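Local coordinates for protein chitin deacetylase 1 (Bombyx mori, PDB 5ZNT) that hydrolyses the N-acetamido groups of N-acetyl-D-glucosamine residues in chitin, releasing acetate and leaving chitosan, as a zinc-dependent enzyme of the carbohydrate esterase 4 family, at residues A[38-43]-A[298-303]; A[209-214]-A[305-310]. All blocks are in the same frame, centred on the assembly; numbering follows the deposited sequence.

Interaction 1. Residues A[38-43]-A[298-303]; sequences QMITIT and VYFVTM
Q38 to I40 pair in parallel with V298 to F300, and three backbone bonds bind them. Q38 O accepts Y299 N at 2.9 Å. Y299 O in turn accepts I40 N at 2.8 Å, and the ladder closes where V301 N donates to I40 O at 3.0 Å. Beyond V301 the chains separate, and one water replaces direct pairing, donating to I42 O (2.7 Å) and V301 O (2.8 Å). Backbone groups outside this pairing are met too: F300 N donates to N66 OD1, and the backbones of M39 and T41 bond to strand 265-270. Q38 suits its buried place because its chain, bent at chi2 (59°), folds back and lets NE2 serve two backbone carbonyls, M39 O and A263 O. T43 OG1 pairs with R146, and T302 caps the following helix with its side chain.

Branched and aromatic groups fill the face that carries V298, I40 and F300. I40 CD1 touches V298 CG1 and, at 3.6 Å, F300 CZ, while I42 CD1 approaches F300 CD2 at 3.5 Å; both methyls meet the ring obliquely. Beyond the paired residues, the flexible thioether of M303 crosses T41 at about a right angle, SD against CB. Strand 38-45, which also pairs with 265-270 and 75-78, and the short strand 298-300 belong to the parallel sheet of the distorted β/α barrel of carbohydrate esterase 4 deacetylases.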
ATOM      1  N   GLN A  38      -1.374  16.399  -6.896  1.00 23.97           N
ATOM      2  CA  GLN A  38      -2.112  15.155  -7.090  1.00 21.18           C
ATOM      3  C   GLN A  38      -1.179  13.988  -6.767  1.00 23.61           C
ATOM      4  O   GLN A  38      -0.250  13.699  -7.522  1.00 21.30           O
ATOM      5  CB  GLN A  38      -2.625  15.052  -8.520  1.00 18.88           C
ATOM      6  CG  GLN A  38      -3.387  13.758  -8.812  1.00 23.16           C
ATOM      7  CD  GLN A  38      -4.606  13.575  -7.892  1.00 30.01           C
ATOM      8  OE1 GLN A  38      -5.606  14.291  -8.021  1.00 24.19           O
ATOM      9  NE2 GLN A  38      -4.533  12.592  -6.978  1.00 20.52           N
ATOM     10  N   MET A  39      -1.425  13.321  -5.653  1.00 22.09           N
ATOM     11  CA  MET A  39      -0.628  12.171  -5.255  1.00 23.99           C
ATOM     12  C   MET A  39      -1.177  10.902  -5.892  1.00 20.25           C
ATOM     13  O   MET A  39      -2.394  10.712  -5.979  1.00 23.45           O
ATOM     14  CB  MET A  39      -0.626  12.041  -3.733  1.00 17.63           C
ATOM     15  CG  MET A  39       0.147  13.163  -3.058  1.00 21.37           C
ATOM     16  SD  MET A  39      -0.035  13.130  -1.264  1.00 22.74           S
ATOM     17  CE  MET A  39      -1.330  14.342  -0.971  1.00 22.64           C
ATOM     18  N   ILE A  40      -0.269  10.037  -6.348  1.00 21.37           N
ATOM     19  CA  ILE A  40      -0.631   8.723  -6.865  1.00 21.37           C
ATOM     20  C   ILE A  40       0.172   7.692  -6.080  1.00 20.15           C
ATOM     21  O   ILE A  40       1.395   7.810  -5.979  1.00 19.31           O
ATOM     22  CB  ILE A  40      -0.360   8.608  -8.377  1.00 19.57           C
ATOM     23  CG1 ILE A  40      -1.127   9.724  -9.118  1.00 22.30           C
ATOM     24  CG2 ILE A  40      -0.816   7.240  -8.922  1.00 18.62           C
ATOM     25  CD1 ILE A  40      -0.883   9.759 -10.636  1.00 21.58           C
ATOM     26  N   THR A  41      -0.510   6.701  -5.513  1.00 18.34           N
ATOM     27  CA  THR A  41       0.153   5.635  -4.755  1.00 16.66           C
ATOM     28  C   THR A  41       0.048   4.352  -5.570  1.00 16.34           C
ATOM     29  O   THR A  41      -0.959   3.650  -5.518  1.00 17.90           O
ATOM     30  CB  THR A  41      -0.452   5.446  -3.362  1.00 18.11           C
ATOM     31  OG1 THR A  41      -1.839   5.094  -3.456  1.00 19.73           O
ATOM     32  CG2 THR A  41      -0.323   6.722  -2.534  1.00 17.75           C
ATOM     33  N   ILE A  42       1.088   4.071  -6.352  1.00 15.31           N
ATOM     34  CA  ILE A  42       1.231   2.752  -6.947  1.00 18.56           C
ATOM     35  C   ILE A  42       1.609   1.767  -5.850  1.00 17.59           C
ATOM     36  O   ILE A  42       2.534   2.024  -5.074  1.00 18.08           O
ATOM     37  CB  ILE A  42       2.314   2.773  -8.033  1.00 18.85           C
ATOM     38  CG1 ILE A  42       1.938   3.727  -9.169  1.00 19.53           C
ATOM     39  CG2 ILE A  42       2.582   1.356  -8.546  1.00 17.14           C
ATOM     40  CD1 ILE A  42       3.155   4.032 -10.067  1.00 20.84           C
ATOM     41  N   THR A  43       0.900   0.638  -5.771  1.00 15.38           N
ATOM     42  CA  THR A  43       1.261  -0.403  -4.814  1.00 13.54           C
ATOM     43  C   THR A  43       1.320  -1.747  -5.519  1.00 16.67           C
ATOM     44  O   THR A  43       0.720  -1.941  -6.581  1.00 17.06           O
ATOM     45  CB  THR A  43       0.282  -0.489  -3.620  1.00 16.20           C
ATOM     46  OG1 THR A  43      -0.956  -1.093  -4.039  1.00 19.32           O
ATOM     47  CG2 THR A  43      -0.017   0.909  -3.032  1.00 16.27           C
ATOM     48  N   VAL A 298       1.832  16.514 -10.268  1.00 23.93           N
ATOM     49  CA  VAL A 298       1.481  15.120  -9.989  1.00 23.29           C
ATOM     50  C   VAL A 298       2.719  14.432  -9.412  1.00 22.21           C
ATOM     51  O   VAL A 298       3.799  14.499 -10.008  1.00 22.59           O
ATOM     52  CB  VAL A 298       0.984  14.393 -11.255  1.00 22.82           C
ATOM     53  CG1 VAL A 298       0.873  12.861 -11.023  1.00 20.66           C
ATOM     54  CG2 VAL A 298      -0.372  14.953 -11.715  1.00 22.54           C
ATOM     55  N   TYR A 299       2.563  13.778  -8.262  1.00 19.04           N
ATOM     56  CA  TYR A 299       3.654  13.070  -7.586  1.00 18.49           C
ATOM     57  C   TYR A 299       3.266  11.611  -7.346  1.00 23.03           C
ATOM     58  O   TYR A 299       2.220  11.336  -6.749  1.00 20.90           O
ATOM     59  CB  TYR A 299       3.975  13.703  -6.231  1.00 17.08           C
ATOM     60  CG  TYR A 299       4.786  14.972  -6.303  1.00 22.10           C
ATOM     61  CD1 TYR A 299       4.196  16.177  -6.702  1.00 21.87           C
ATOM     62  CD2 TYR A 299       6.133  14.976  -5.952  1.00 21.53           C
ATOM     63  CE1 TYR A 299       4.941  17.361  -6.756  1.00 24.49           C
ATOM     64  CE2 TYR A 299       6.880  16.147  -5.998  1.00 24.86           C
ATOM     65  CZ  TYR A 299       6.276  17.330  -6.401  1.00 27.24           C
ATOM     66  OH  TYR A 299       7.024  18.480  -6.436  1.00 27.67           O
ATOM     67  N   PHE A 300       4.131  10.689  -7.778  1.00 21.22           N
ATOM     68  CA  PHE A 300       4.017   9.269  -7.430  1.00 19.98           C
ATOM     69  C   PHE A 300       4.812   9.049  -6.156  1.00 19.62           C
ATOM     70  O   PHE A 300       6.045   9.135  -6.167  1.00 20.98           O
ATOM     71  CB  PHE A 300       4.546   8.394  -8.561  1.00 18.80           C
ATOM     72  CG  PHE A 300       3.740   8.492  -9.824  1.00 19.45           C
ATOM     73  CD1 PHE A 300       3.926   9.552 -10.696  1.00 15.95           C
ATOM     74  CD2 PHE A 300       2.794   7.522 -10.141  1.00 22.08           C
ATOM     75  CE1 PHE A 300       3.177   9.654 -11.858  1.00 21.22           C
ATOM     76  CE2 PHE A 300       2.058   7.607 -11.321  1.00 21.88           C
ATOM     77  CZ  PHE A 300       2.239   8.680 -12.167  1.00 20.97           C
ATOM     78  N   VAL A 301       4.104   8.793  -5.049  1.00 21.03           N
ATOM     79  CA  VAL A 301       4.692   8.741  -3.722  1.00 17.72           C
ATOM     80  C   VAL A 301       4.282   7.453  -3.004  1.00 21.61           C
ATOM     81  O   VAL A 301       3.327   6.767  -3.388  1.00 17.99           O
ATOM     82  CB  VAL A 301       4.276   9.974  -2.885  1.00 23.07           C
ATOM     83  CG1 VAL A 301       4.841  11.275  -3.512  1.00 23.15           C
ATOM     84  CG2 VAL A 301       2.761  10.045  -2.799  1.00 21.89           C
ATOM     85  N   THR A 302       5.005   7.146  -1.928  1.00 21.44           N
ATOM     86  CA  THR A 302       4.632   6.023  -1.075  1.00 18.82           C
ATOM     87  C   THR A 302       3.419   6.378  -0.221  1.00 22.79           C
ATOM     88  O   THR A 302       3.029   7.542  -0.088  1.00 21.51           O
ATOM     89  CB  THR A 302       5.783   5.625  -0.159  1.00 16.44           C
ATOM     90  OG1 THR A 302       5.971   6.638   0.835  1.00 18.38           O
ATOM     91  CG2 THR A 302       7.085   5.456  -0.944  1.00 17.49           C
ATOM     92  N   MET A 303       2.851   5.354   0.417  1.00 17.51           N
ATOM     93  CA  MET A 303       1.729   5.587   1.328  1.00 22.44           C
ATOM     94  C   MET A 303       2.152   6.427   2.519  1.00 22.69           C
ATOM     95  O   MET A 303       1.429   7.336   2.939  1.00 21.71           O
ATOM     96  CB  MET A 303       1.163   4.259   1.817  1.00 19.60           C
ATOM     97  CG  MET A 303       0.832   3.313   0.715  1.00 30.11           C
ATOM     98  SD  MET A 303      -0.769   3.739   0.068  1.00 41.16           S
ATOM     99  CE  MET A 303      -1.666   2.381   0.649  1.00 25.66           C
TER
HETATM  100  O   HOH W   1       2.611   4.029  -3.210  1.00 15.93           O

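Interaction 2. Residues A[209-214]-A[305-310]; sequences WEMVMN and QVIQWV
W209 and M211 meet V306, I307 and V310 where strand 209-214, interrupted at M211 and V212 and paired with strands 168-169, 173-174 and 184-185, packs on helix 303-311 of the deacetylase's β/α fold. M211 is the centre of an inverse gamma turn, and both W209 and M211 point their CB atoms at the helix. Because V306, I307 and V310 are spaced one and three residues apart, they come to the same side of the helix and form one apolar surface.

The aromatic part of the contact belongs to W209. I307 CG2, anti to the backbone N, lies over one face of the indole, 4.0 Å from the centroid of the five-membered ring and 12° off its normal, a CH-pi contact. I307 CD1 lies against W209 CB at 3.9 Å, while CG1 meets M211, so one isoleucine serves two neighbours. At the far end of the ring system W209 and V310 reach tip to tip, CH2 to V310 CG1 at 3.6 Å. A broad, flat indole suits this place, since it spans two successive turns of the helix.

Two nearby backbone carbonyls find polar partners outside the segments: M211 O accepts S170 OG, and Q305 O accepts W325 NE1. The contacts between the segments are apolar, and Y168 of strand 168-169 extends them by touching W209, M211 and I307.

The sulphur-aliphatic part is carried by M211, whose unbranched chain bends at chi2 and chi3 (-63° and -58°) and crosses I307 and V306 obliquely. M211 SD sits 3.8 Å from I307 CG1, and the terminal M211 CE rests 3.7 Å from V306 CG1.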
ATOM      1  N   TRP A 209      -4.099   5.267  11.070  1.00 19.41           N
ATOM      2  CA  TRP A 209      -4.504   5.886   9.816  1.00 19.86           C
ATOM      3  C   TRP A 209      -5.101   4.839   8.891  1.00 22.95           C
ATOM      4  O   TRP A 209      -4.683   3.678   8.885  1.00 22.79           O
ATOM      5  CB  TRP A 209      -3.310   6.545   9.127  1.00 19.99           C
ATOM      6  CG  TRP A 209      -2.836   7.795   9.767  1.00 28.08           C
ATOM      7  CD1 TRP A 209      -1.929   7.916  10.792  1.00 28.69           C
ATOM      8  CD2 TRP A 209      -3.228   9.128   9.420  1.00 24.42           C
ATOM      9  NE1 TRP A 209      -1.734   9.245  11.096  1.00 30.09           N
ATOM     10  CE2 TRP A 209      -2.525  10.008  10.276  1.00 25.54           C
ATOM     11  CE3 TRP A 209      -4.109   9.662   8.469  1.00 28.77           C
ATOM     12  CZ2 TRP A 209      -2.670  11.399  10.211  1.00 30.48           C
ATOM     13  CZ3 TRP A 209      -4.253  11.048   8.401  1.00 34.87           C
ATOM     14  CH2 TRP A 209      -3.532  11.900   9.273  1.00 32.13           C
ATOM     15  N   GLU A 210      -6.084   5.256   8.091  1.00 21.75           N
ATOM     16  CA  GLU A 210      -6.624   4.411   7.034  1.00 19.69           C
ATOM     17  C   GLU A 210      -6.275   5.028   5.687  1.00 24.88           C
ATOM     18  O   GLU A 210      -6.848   6.056   5.303  1.00 21.86           O
ATOM     19  CB  GLU A 210      -8.137   4.224   7.145  1.00 22.33           C
ATOM     20  CG  GLU A 210      -8.717   3.395   5.983  1.00 21.61           C
ATOM     21  CD  GLU A 210      -8.117   1.987   5.949  1.00 23.07           C
ATOM     22  OE1 GLU A 210      -7.902   1.423   7.037  1.00 23.56           O
ATOM     23  OE2 GLU A 210      -7.875   1.437   4.856  1.00 17.43           O
ATOM     24  N   MET A 211      -5.373   4.376   4.950  1.00 21.66           N
ATOM     25  CA  MET A 211      -5.105   4.758   3.564  1.00 19.69           C
ATOM     26  C   MET A 211      -6.195   4.131   2.712  1.00 20.59           C
ATOM     27  O   MET A 211      -6.015   3.093   2.071  1.00 19.62           O
ATOM     28  CB  MET A 211      -3.714   4.309   3.132  1.00 18.02           C
ATOM     29  CG  MET A 211      -2.603   5.157   3.743  1.00 24.53           C
ATOM     30  SD  MET A 211      -2.669   6.906   3.232  1.00 29.24           S
ATOM     31  CE  MET A 211      -2.571   6.767   1.438  1.00 23.84           C
ATOM     32  N   VAL A 212      -7.354   4.801   2.698  1.00 20.99           N
ATOM     33  CA  VAL A 212      -8.563   4.178   2.184  1.00 15.79           C
ATOM     34  C   VAL A 212      -8.389   3.847   0.714  1.00 20.47           C
ATOM     35  O   VAL A 212      -7.722   4.572  -0.041  1.00 22.76           O
ATOM     36  CB  VAL A 212      -9.776   5.101   2.433  1.00 22.60           C
ATOM     37  CG1 VAL A 212      -9.612   6.460   1.713  1.00 17.75           C
ATOM     38  CG2 VAL A 212     -11.081   4.425   2.040  1.00 20.60           C
ATOM     39  N   MET A 213      -8.970   2.730   0.299  1.00 19.83           N
ATOM     40  CA  MET A 213      -8.845   2.235  -1.068  1.00 19.86           C
ATOM     41  C   MET A 213     -10.120   2.632  -1.808  1.00 26.23           C
ATOM     42  O   MET A 213     -11.123   1.922  -1.774  1.00 21.85           O
ATOM     43  CB  MET A 213      -8.615   0.723  -1.082  1.00 18.81           C
ATOM     44  CG  MET A 213      -7.315   0.294  -0.364  1.00 20.36           C
ATOM     45  SD  MET A 213      -7.113  -1.525  -0.253  1.00 21.04           S
ATOM     46  CE  MET A 213      -6.771  -1.967  -1.943  1.00 16.82           C
ATOM     47  N   ASN A 214     -10.074   3.790  -2.475  1.00 22.43           N
ATOM     48  CA  ASN A 214     -11.197   4.219  -3.302  1.00 25.06           C
ATOM     49  C   ASN A 214     -11.359   3.285  -4.484  1.00 25.85           C
ATOM     50  O   ASN A 214     -10.400   3.031  -5.215  1.00 24.48           O
ATOM     51  CB  ASN A 214     -10.978   5.642  -3.819  1.00 18.18           C
ATOM     52  CG  ASN A 214     -11.089   6.677  -2.741  1.00 23.15           C
ATOM     53  OD1 ASN A 214     -12.187   6.982  -2.276  1.00 25.96           O
ATOM     54  ND2 ASN A 214      -9.951   7.243  -2.337  1.00 22.62           N
ATOM     55  N   GLN A 305       4.416   8.573   2.554  1.00 22.86           N
ATOM     56  CA  GLN A 305       4.600   9.941   2.076  1.00 23.21           C
ATOM     57  C   GLN A 305       3.269  10.680   1.930  1.00 23.31           C
ATOM     58  O   GLN A 305       3.227  11.905   2.106  1.00 26.94           O
ATOM     59  CB  GLN A 305       5.373   9.930   0.757  1.00 16.87           C
ATOM     60  CG  GLN A 305       6.857   9.736   0.993  1.00 19.56           C
ATOM     61  CD  GLN A 305       7.650   9.466  -0.254  1.00 22.70           C
ATOM     62  OE1 GLN A 305       7.099   9.209  -1.327  1.00 21.50           O
ATOM     63  NE2 GLN A 305       8.969   9.543  -0.128  1.00 24.71           N
ATOM     64  N   VAL A 306       2.179   9.972   1.618  1.00 19.20           N
ATOM     65  CA  VAL A 306       0.869  10.620   1.630  1.00 20.64           C
ATOM     66  C   VAL A 306       0.552  11.119   3.034  1.00 26.84           C
ATOM     67  O   VAL A 306       0.177  12.282   3.230  1.00 24.38           O
ATOM     68  CB  VAL A 306      -0.230   9.673   1.114  1.00 21.45           C
ATOM     69  CG1 VAL A 306      -1.610  10.345   1.266  1.00 21.65           C
ATOM     70  CG2 VAL A 306      -0.000   9.330  -0.335  1.00 18.11           C
ATOM     71  N   ILE A 307       0.717  10.248   4.034  1.00 20.26           N
ATOM     72  CA  ILE A 307       0.430  10.631   5.414  1.00 23.91           C
ATOM     73  C   ILE A 307       1.305  11.807   5.844  1.00 27.22           C
ATOM     74  O   ILE A 307       0.852  12.704   6.563  1.00 24.71           O
ATOM     75  CB  ILE A 307       0.603   9.416   6.351  1.00 23.41           C
ATOM     76  CG1 ILE A 307      -0.432   8.340   6.017  1.00 25.63           C
ATOM     77  CG2 ILE A 307       0.502   9.835   7.830  1.00 24.07           C
ATOM     78  CD1 ILE A 307      -0.218   6.993   6.772  1.00 26.68           C
ATOM     79  N   GLN A 308       2.566  11.833   5.404  1.00 22.18           N
ATOM     80  CA  GLN A 308       3.442  12.938   5.778  1.00 25.56           C
ATOM     81  C   GLN A 308       2.942  14.254   5.187  1.00 29.61           C
ATOM     82  O   GLN A 308       2.992  15.298   5.854  1.00 29.38           O
ATOM     83  CB  GLN A 308       4.877  12.636   5.345  1.00 27.01           C
ATOM     84  CG  GLN A 308       5.547  11.608   6.239  1.00 25.96           C
ATOM     85  CD  GLN A 308       6.841  11.105   5.659  1.00 33.07           C
ATOM     86  OE1 GLN A 308       6.954  10.903   4.450  1.00 26.62           O
ATOM     87  NE2 GLN A 308       7.836  10.914   6.514  1.00 33.70           N
ATOM     88  N   TRP A 309       2.408  14.216   3.964  1.00 20.67           N
ATOM     89  CA  TRP A 309       1.801  15.413   3.386  1.00 22.35           C
ATOM     90  C   TRP A 309       0.536  15.813   4.140  1.00 30.89           C
ATOM     91  O   TRP A 309       0.326  16.999   4.420  1.00 28.65           O
ATOM     92  CB  TRP A 309       1.481  15.186   1.912  1.00 25.02           C
ATOM     93  CG  TRP A 309       0.972  16.425   1.204  1.00 25.89           C
ATOM     94  CD1 TRP A 309       1.706  17.290   0.439  1.00 24.68           C
ATOM     95  CD2 TRP A 309      -0.371  16.929   1.199  1.00 23.20           C
ATOM     96  NE1 TRP A 309       0.907  18.307  -0.034  1.00 25.67           N
ATOM     97  CE2 TRP A 309      -0.371  18.111   0.420  1.00 28.87           C
ATOM     98  CE3 TRP A 309      -1.568  16.504   1.782  1.00 22.32           C
ATOM     99  CZ2 TRP A 309      -1.524  18.869   0.207  1.00 26.75           C
ATOM    100  CZ3 TRP A 309      -2.715  17.258   1.572  1.00 30.77           C
ATOM    101  CH2 TRP A 309      -2.685  18.425   0.782  1.00 27.14           C
ATOM    102  N   VAL A 310      -0.326  14.845   4.463  1.00 28.81           N
ATOM    103  CA  VAL A 310      -1.543  15.152   5.222  1.00 27.89           C
ATOM    104  C   VAL A 310      -1.193  15.841   6.528  1.00 28.81           C
ATOM    105  O   VAL A 310      -1.921  16.722   7.002  1.00 33.64           O
ATOM    106  CB  VAL A 310      -2.367  13.872   5.462  1.00 28.70           C
ATOM    107  CG1 VAL A 310      -3.512  14.135   6.455  1.00 30.33           C
ATOM    108  CG2 VAL A 310      -2.934  13.367   4.151  1.00 25.88           C
TER

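Overall arrangement
Interactions 1 and 2, whose centres lie about 10 Å apart, form one buried core: helix 303-311 directly follows strand 298-300, and side chains of the two contacts touch. V306 is the shared joint. V306 CG2 packs at 3.4 Å on T41 CG2, and V306 CG2 is also 3.8 Å from V301 CG2, while CG1 serves interaction 2. M39 CE meets W309 CE3 at 3.5 Å, and M303 CE touches M211 CB at 3.8 Å. Strand 38-45 leads straight to D46, which binds zinc with H101 and H105; the side chain of T43 is about 10 Å from the metal. Interaction 2 lies away from the zinc site and the glycan. Both belong to the deacetylase part of a longer protein.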